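Local coordinates for protein beta-glucuronidase (Dictyoglomus thermophilum, PDB 6XXW) that probably hydrolyses beta-D-glucuronides, releasing glucuronic acid, as a member of glycoside hydrolase family 2, at residues Val535-Ile549 and Phe584-Lys598. Sequence-based numbering, arbitrary orientation.
Sequences VGVLDRLDFVVGEHI and FLKERWSKLPDFWEK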
loop_
_atom_site.group_PDB
_atom_site.type_symbol
_atom_site.label_atom_id
_atom_site.label_comp_id
_atom_site.label_asym_id
_atom_site.label_seq_id
_atom_site.Cartn_x
_atom_site.Cartn_y
_atom_site.Cartn_z
ATOM N N VAL A 535 19.651 -14.504 -13.853
ATOM C CA VAL A 535 20.449 -13.993 -14.971
ATOM C C VAL A 535 21.948 -14.162 -14.741
ATOM O O VAL A 535 22.710 -14.251 -15.718
ATOM C CB VAL A 535 20.095 -12.533 -15.303
ATOM C CG1 VAL A 535 18.613 -12.436 -15.680
ATOM C CG2 VAL A 535 20.473 -11.576 -14.150
ATOM N N GLY A 536 22.394 -14.252 -13.483
ATOM C CA GLY A 536 23.781 -14.612 -13.231
ATOM C C GLY A 536 24.130 -15.982 -13.778
ATOM O O GLY A 536 25.254 -16.205 -14.238
ATOM N N VAL A 537 23.175 -16.916 -13.737
ATOM C CA VAL A 537 23.379 -18.225 -14.347
ATOM C C VAL A 537 23.469 -18.098 -15.866
ATOM O O VAL A 537 24.375 -18.652 -16.499
ATOM C CB VAL A 537 22.254 -19.189 -13.934
ATOM C CG1 VAL A 537 22.325 -20.463 -14.758
ATOM C CG2 VAL A 537 22.324 -19.503 -12.455
ATOM N N LEU A 538 22.534 -17.357 -16.472
ATOM C CA LEU A 538 22.504 -17.239 -17.930
ATOM C C LEU A 538 23.809 -16.680 -18.475
ATOM O O LEU A 538 24.255 -17.064 -19.566
ATOM C CB LEU A 538 21.338 -16.348 -18.367
ATOM C CG LEU A 538 19.947 -16.700 -17.851
ATOM C CD1 LEU A 538 18.922 -15.759 -18.491
ATOM C CD2 LEU A 538 19.610 -18.160 -18.154
ATOM N N ASP A 539 24.441 -15.767 -17.730
ATOM C CA ASP A 539 25.658 -15.142 -18.230
ATOM C C ASP A 539 26.793 -16.145 -18.379
ATOM O O ASP A 539 27.743 -15.882 -19.121
ATOM C CB ASP A 539 26.089 -14.005 -17.306
ATOM C CG ASP A 539 25.180 -12.800 -17.408
ATOM O OD1 ASP A 539 24.464 -12.664 -18.421
ATOM O OD2 ASP A 539 25.178 -11.991 -16.468
ATOM N N ARG A 540 26.713 -17.283 -17.702
ATOM C CA ARG A 540 27.769 -18.284 -17.764
ATOM C C ARG A 540 27.539 -19.319 -18.856
ATOM O O ARG A 540 28.372 -20.219 -19.024
ATOM C CB ARG A 540 27.900 -18.970 -16.404
ATOM C CG ARG A 540 28.266 -17.964 -15.329
ATOM C CD ARG A 540 28.671 -18.626 -14.036
ATOM N NE ARG A 540 27.513 -18.992 -13.234
ATOM C CZ ARG A 540 27.090 -20.240 -13.081
ATOM N NH1 ARG A 540 27.741 -21.230 -13.685
ATOM N NH2 ARG A 540 26.025 -20.500 -12.327
ATOM N N LEU A 541 26.450 -19.195 -19.611
ATOM C CA LEU A 541 26.042 -20.195 -20.595
ATOM C C LEU A 541 26.034 -19.556 -21.983
ATOM O O LEU A 541 25.156 -18.738 -22.295
ATOM C CB LEU A 541 24.668 -20.762 -20.235
ATOM C CG LEU A 541 24.527 -21.331 -18.816
ATOM C CD1 LEU A 541 23.096 -21.803 -18.562
ATOM C CD2 LEU A 541 25.506 -22.481 -18.601
ATOM N N ASP A 542 26.995 -19.947 -22.829
ATOM C CA ASP A 542 27.124 -19.290 -24.129
ATOM C C ASP A 542 26.018 -19.667 -25.115
ATOM O O ASP A 542 25.909 -19.026 -26.167
ATOM C CB ASP A 542 28.509 -19.577 -24.738
ATOM C CG ASP A 542 28.718 -21.040 -25.132
ATOM O OD1 ASP A 542 27.806 -21.883 -24.981
ATOM O OD2 ASP A 542 29.827 -21.350 -25.616
ATOM N N PHE A 543 25.195 -20.662 -24.808
ATOM C CA PHE A 543 24.100 -21.047 -25.693
ATOM C C PHE A 543 22.781 -20.366 -25.334
ATOM O O PHE A 543 21.792 -20.542 -26.046
ATOM C CB PHE A 543 23.925 -22.573 -25.691
ATOM C CG PHE A 543 23.814 -23.184 -24.314
ATOM C CD1 PHE A 543 22.610 -23.159 -23.619
ATOM C CD2 PHE A 543 24.906 -23.798 -23.727
ATOM C CE1 PHE A 543 22.505 -23.718 -22.353
ATOM C CE2 PHE A 543 24.807 -24.366 -22.469
ATOM C CZ PHE A 543 23.603 -24.325 -21.778
ATOM N N VAL A 544 22.746 -19.572 -24.268
ATOM C CA VAL A 544 21.553 -18.820 -23.908
ATOM C C VAL A 544 21.626 -17.477 -24.624
ATOM O O VAL A 544 22.576 -16.705 -24.433
ATOM C CB VAL A 544 21.427 -18.650 -22.384
ATOM C CG1 VAL A 544 20.324 -17.669 -22.036
ATOM C CG2 VAL A 544 21.160 -20.017 -21.721
ATOM N N VAL A 545 20.644 -17.219 -25.482
ATOM C CA VAL A 545 20.634 -16.030 -26.327
ATOM C C VAL A 545 19.564 -15.035 -25.902
ATOM O O VAL A 545 19.308 -14.071 -26.624
ATOM C CB VAL A 545 20.461 -16.401 -27.813
ATOM C CG1 VAL A 545 21.585 -17.332 -28.256
ATOM C CG2 VAL A 545 19.097 -17.068 -28.046
ATOM N N GLY A 546 18.918 -15.247 -24.760
ATOM C CA GLY A 546 17.871 -14.330 -24.356
ATOM C C GLY A 546 17.317 -14.503 -22.955
ATOM O O GLY A 546 17.321 -15.613 -22.394
ATOM N N GLU A 547 16.836 -13.393 -22.385
ATOM C CA GLU A 547 16.167 -13.385 -21.085
ATOM C C GLU A 547 14.888 -12.564 -21.205
ATOM O O GLU A 547 14.933 -11.384 -21.559
ATOM C CB GLU A 547 17.082 -12.829 -19.971
ATOM C CG GLU A 547 17.585 -11.377 -20.163
ATOM C CD GLU A 547 18.815 -11.059 -19.320
ATOM O OE1 GLU A 547 18.812 -10.017 -18.623
ATOM O OE2 GLU A 547 19.792 -11.845 -19.353
ATOM N N HIS A 548 13.746 -13.202 -20.959
ATOM C CA HIS A 548 12.465 -12.515 -20.908
ATOM C C HIS A 548 11.871 -12.737 -19.522
ATOM O O HIS A 548 11.569 -13.877 -19.139
ATOM C CB HIS A 548 11.517 -13.013 -22.008
ATOM C CG HIS A 548 11.694 -12.322 -23.331
ATOM N ND1 HIS A 548 10.813 -12.487 -24.382
ATOM C CD2 HIS A 548 12.642 -11.460 -23.771
ATOM C CE1 HIS A 548 11.206 -11.752 -25.408
ATOM N NE2 HIS A 548 12.320 -11.125 -25.069
ATOM N N ILE A 549 11.712 -11.659 -18.778
ATOM C CA ILE A 549 11.115 -11.728 -17.452
ATOM C C ILE A 549 9.597 -11.768 -17.596
ATOM O O ILE A 549 9.017 -11.084 -18.443
ATOM C CB ILE A 549 11.582 -10.532 -16.592
ATOM C CG1 ILE A 549 13.060 -10.679 -16.187
ATOM C CG2 ILE A 549 10.746 -10.403 -15.308
ATOM C CD1 ILE A 549 14.095 -10.342 -17.276
ATOM N N PHE A 584 16.843 -2.586 -11.282
ATOM C CA PHE A 584 17.909 -3.565 -11.489
ATOM C C PHE A 584 18.053 -3.903 -12.971
ATOM O O PHE A 584 19.165 -3.932 -13.512
ATOM C CB PHE A 584 17.641 -4.840 -10.679
ATOM C CG PHE A 584 18.520 -6.000 -11.087
ATOM C CD1 PHE A 584 19.814 -6.108 -10.607
ATOM C CD2 PHE A 584 18.068 -6.953 -11.990
ATOM C CE1 PHE A 584 20.637 -7.172 -11.001
ATOM C CE2 PHE A 584 18.884 -7.999 -12.400
ATOM C CZ PHE A 584 20.170 -8.109 -11.902
ATOM N N LEU A 585 16.934 -4.149 -13.651
ATOM C CA LEU A 585 17.001 -4.510 -15.071
ATOM C C LEU A 585 17.511 -3.348 -15.920
ATOM O O LEU A 585 18.294 -3.553 -16.858
ATOM C CB LEU A 585 15.631 -4.983 -15.558
ATOM C CG LEU A 585 15.169 -6.347 -15.013
ATOM C CD1 LEU A 585 13.727 -6.644 -15.420
ATOM C CD2 LEU A 585 16.110 -7.485 -15.422
ATOM N N LYS A 586 17.094 -2.118 -15.604
ATOM C CA LYS A 586 17.615 -0.971 -16.343
ATOM C C LYS A 586 19.132 -0.909 -16.259
ATOM O O LYS A 586 19.808 -0.640 -17.260
ATOM C CB LYS A 586 17.008 0.331 -15.815
ATOM C CG LYS A 586 17.404 1.594 -16.605
ATOM C CD LYS A 586 16.673 2.820 -16.063
ATOM C CE LYS A 586 17.282 4.128 -16.562
ATOM N NZ LYS A 586 17.142 4.323 -18.029
ATOM N N GLU A 587 19.687 -1.150 -15.068
ATOM C CA GLU A 587 21.131 -1.054 -14.900
ATOM C C GLU A 587 21.844 -2.205 -15.600
ATOM O O GLU A 587 22.849 -1.987 -16.289
ATOM C CB GLU A 587 21.491 -1.011 -13.416
ATOM C CG GLU A 587 22.870 -0.411 -13.164
ATOM C CD GLU A 587 23.595 -1.066 -12.005
ATOM O OE1 GLU A 587 24.844 -1.123 -12.036
ATOM O OE2 GLU A 587 22.916 -1.523 -11.059
ATOM N N ARG A 588 21.342 -3.436 -15.441
ATOM C CA ARG A 588 21.915 -4.568 -16.162
ATOM C C ARG A 588 21.850 -4.341 -17.668
ATOM O O ARG A 588 22.871 -4.389 -18.366
ATOM C CB ARG A 588 21.179 -5.856 -15.789
ATOM C CG ARG A 588 21.524 -7.064 -16.663
ATOM C CD ARG A 588 20.931 -8.356 -16.101
ATOM N NE ARG A 588 21.067 -9.494 -17.023
ATOM C CZ ARG A 588 22.174 -10.215 -17.188
ATOM N NH1 ARG A 588 23.274 -9.932 -16.482
ATOM N NH2 ARG A 588 22.188 -11.219 -18.062
ATOM N N TRP A 589 20.652 -4.064 -18.187
ATOM C CA TRP A 589 20.478 -4.012 -19.632
ATOM C C TRP A 589 21.161 -2.803 -20.263
ATOM O O TRP A 589 21.444 -2.830 -21.464
ATOM C CB TRP A 589 18.993 -4.027 -19.971
ATOM C CG TRP A 589 18.340 -5.367 -19.727
ATOM C CD1 TRP A 589 18.961 -6.568 -19.531
ATOM C CD2 TRP A 589 16.937 -5.623 -19.662
ATOM N NE1 TRP A 589 18.017 -7.567 -19.349
ATOM C CE2 TRP A 589 16.768 -7.003 -19.433
ATOM C CE3 TRP A 589 15.802 -4.814 -19.789
ATOM C CZ2 TRP A 589 15.508 -7.590 -19.314
ATOM C CZ3 TRP A 589 14.553 -5.398 -19.670
ATOM C CH2 TRP A 589 14.417 -6.772 -19.446
ATOM N N SER A 590 21.450 -1.751 -19.489
ATOM C CA SER A 590 22.243 -0.655 -20.040
ATOM C C SER A 590 23.686 -1.074 -20.296
ATOM O O SER A 590 24.395 -0.401 -21.052
ATOM C CB SER A 590 22.218 0.548 -19.097
ATOM O OG SER A 590 23.076 0.315 -17.989
ATOM N N LYS A 591 24.132 -2.163 -19.676
ATOM C CA LYS A 591 25.482 -2.680 -19.835
ATOM C C LYS A 591 25.570 -3.802 -20.851
ATOM O O LYS A 591 26.678 -4.156 -21.266
ATOM C CB LYS A 591 26.011 -3.211 -18.501
ATOM C CG LYS A 591 26.332 -2.159 -17.455
ATOM C CD LYS A 591 26.884 -2.834 -16.202
ATOM C CE LYS A 591 25.976 -2.640 -15.005
ATOM N NZ LYS A 591 26.426 -3.448 -13.829
ATOM N N LEU A 592 24.449 -4.396 -21.216
ATOM C CA LEU A 592 24.412 -5.516 -22.144
ATOM C C LEU A 592 24.155 -5.004 -23.544
ATOM O O LEU A 592 23.151 -4.309 -23.762
ATOM C CB LEU A 592 23.312 -6.501 -21.757
ATOM C CG LEU A 592 23.470 -7.374 -20.514
ATOM C CD1 LEU A 592 22.438 -8.490 -20.581
ATOM C CD2 LEU A 592 24.894 -7.936 -20.394
ATOM N N PRO A 593 25.009 -5.321 -24.514
ATOM C CA PRO A 593 24.738 -4.891 -25.887
ATOM C C PRO A 593 23.601 -5.700 -26.495
ATOM O O PRO A 593 23.359 -6.850 -26.119
ATOM C CB PRO A 593 26.063 -5.156 -26.611
ATOM C CG PRO A 593 26.682 -6.291 -25.861
ATOM C CD PRO A 593 26.203 -6.180 -24.416
ATOM N N ASP A 594 22.892 -5.072 -27.441
ATOM C CA ASP A 594 21.872 -5.787 -28.205
ATOM C C ASP A 594 22.480 -6.936 -28.998
ATOM O O ASP A 594 21.849 -7.986 -29.172
ATOM C CB ASP A 594 21.157 -4.829 -29.162
ATOM C CG ASP A 594 20.262 -3.845 -28.443
ATOM O OD1 ASP A 594 19.697 -4.209 -27.394
ATOM O OD2 ASP A 594 20.126 -2.708 -28.932
ATOM N N PHE A 595 23.690 -6.744 -29.517
ATOM C CA PHE A 595 24.387 -7.770 -30.278
ATOM C C PHE A 595 25.623 -8.178 -29.496
ATOM O O PHE A 595 26.487 -7.345 -29.204
ATOM C CB PHE A 595 24.729 -7.276 -31.681
ATOM C CG PHE A 595 23.514 -7.035 -32.530
ATOM C CD1 PHE A 595 22.932 -8.077 -33.242
ATOM C CD2 PHE A 595 22.926 -5.782 -32.585
ATOM C CE1 PHE A 595 21.802 -7.872 -34.014
ATOM C CE2 PHE A 595 21.790 -5.563 -33.353
ATOM C CZ PHE A 595 21.223 -6.615 -34.067
ATOM N N TRP A 596 25.697 -9.456 -29.155
ATOM C CA TRP A 596 26.616 -9.938 -28.132
ATOM C C TRP A 596 27.011 -11.352 -28.522
ATOM O O TRP A 596 26.165 -12.249 -28.512
ATOM C CB TRP A 596 25.937 -9.905 -26.764
ATOM C CG TRP A 596 26.773 -10.373 -25.621
ATOM C CD1 TRP A 596 28.127 -10.508 -25.593
ATOM C CD2 TRP A 596 26.303 -10.750 -24.321
ATOM N NE1 TRP A 596 28.532 -10.951 -24.355
ATOM C CE2 TRP A 596 27.429 -11.106 -23.557
ATOM C CE3 TRP A 596 25.039 -10.817 -23.732
ATOM C CZ2 TRP A 596 27.329 -11.537 -22.235
ATOM C CZ3 TRP A 596 24.940 -11.246 -22.418
ATOM C CH2 TRP A 596 26.080 -11.598 -21.685
ATOM N N GLU A 597 28.271 -11.553 -28.901
ATOM C CA GLU A 597 28.747 -12.894 -29.236
ATOM C C GLU A 597 29.232 -13.549 -27.952
ATOM O O GLU A 597 30.356 -13.306 -27.506
ATOM C CB GLU A 597 29.846 -12.853 -30.290
ATOM C CG GLU A 597 30.124 -14.230 -30.886
ATOM C CD GLU A 597 30.817 -14.165 -32.229
ATOM O OE1 GLU A 597 31.166 -13.048 -32.663
ATOM O OE2 GLU A 597 31.004 -15.233 -32.853
ATOM N N LYS A 598 28.382 -14.381 -27.355
ATOM C CA LYS A 598 28.678 -15.022 -26.074
ATOM C C LYS A 598 29.628 -16.212 -26.227
ATOM O O LYS A 598 29.913 -16.646 -27.342
ATOM C CB LYS A 598 27.374 -15.476 -25.394
ATOM C CG LYS A 598 26.433 -14.327 -25.048
ATOM C CD LYS A 598 25.205 -14.794 -24.274
ATOM C CE LYS A 598 25.590 -15.484 -22.986
ATOM N NZ LYS A 598 24.410 -16.015 -22.263
HETATM O O HOH W 1 23.242 -14.094 -20.580
#
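Ile549 and Leu585 meet tip to tip, Ile549 CD1 lying 4.0 Å from Leu585 CD2, while the same methyl leans obliquely on Trp589 at CZ2. Branched aliphatic chains suit this buried seam, which Phe506 and Ile531 also line. Nearby, Val535 CG2 touches the edge of the Phe584 ring at CZ, and the valine's CB rests over one face of the Arg588 guanidinium; Leu592 CD1 covers the opposite face, so a flat cation is sandwiched between hydrocarbon. The strand 544-549 belongs to the TIM barrel, paired in parallel with strands 297-305 and 501-505, and the helix 584-591 packs antiparallel against its outer side, axes 12.4 Å apart. Between them Glu547 points outward from the strand. Its carboxylate lies nearly coplanar with the guanidinium, 9° apart, and takes Arg588 NE on OE1 and NH2 on OE2 through syn lone pairs. Trp589 NE1 reaches Glu547 OE1 from the anti side, tilted out of the carboxylate plane, at 2.7 Å, and Tyr300 OH is hydrogen-bonded to OE2, so the charge of this buried acid is probably well compensated. Arg588, extended with CG anti to its backbone nitrogen (chi1 170°), also grips Asp539 end-on: Arg588 NH2 to Asp539 OD1 at 2.7 Å is almost straight, NH1 to OD2 is more bent. A leucine in its place would probably leave both carboxylates without their shared cation and the Asp539 turn less firmly tied to the helix. Farther out, Lys598 folds its chain at chi3 (59°), its CG lying over the centre of the Trp596 ring, to bring NZ to three carbonyls, Leu538 O at 2.9 Å, Leu541 O at 2.8 Å and Val544 O at 2.9 Å; a long flexible amine can serve all three, and a water links NZ to Asp539 OD1.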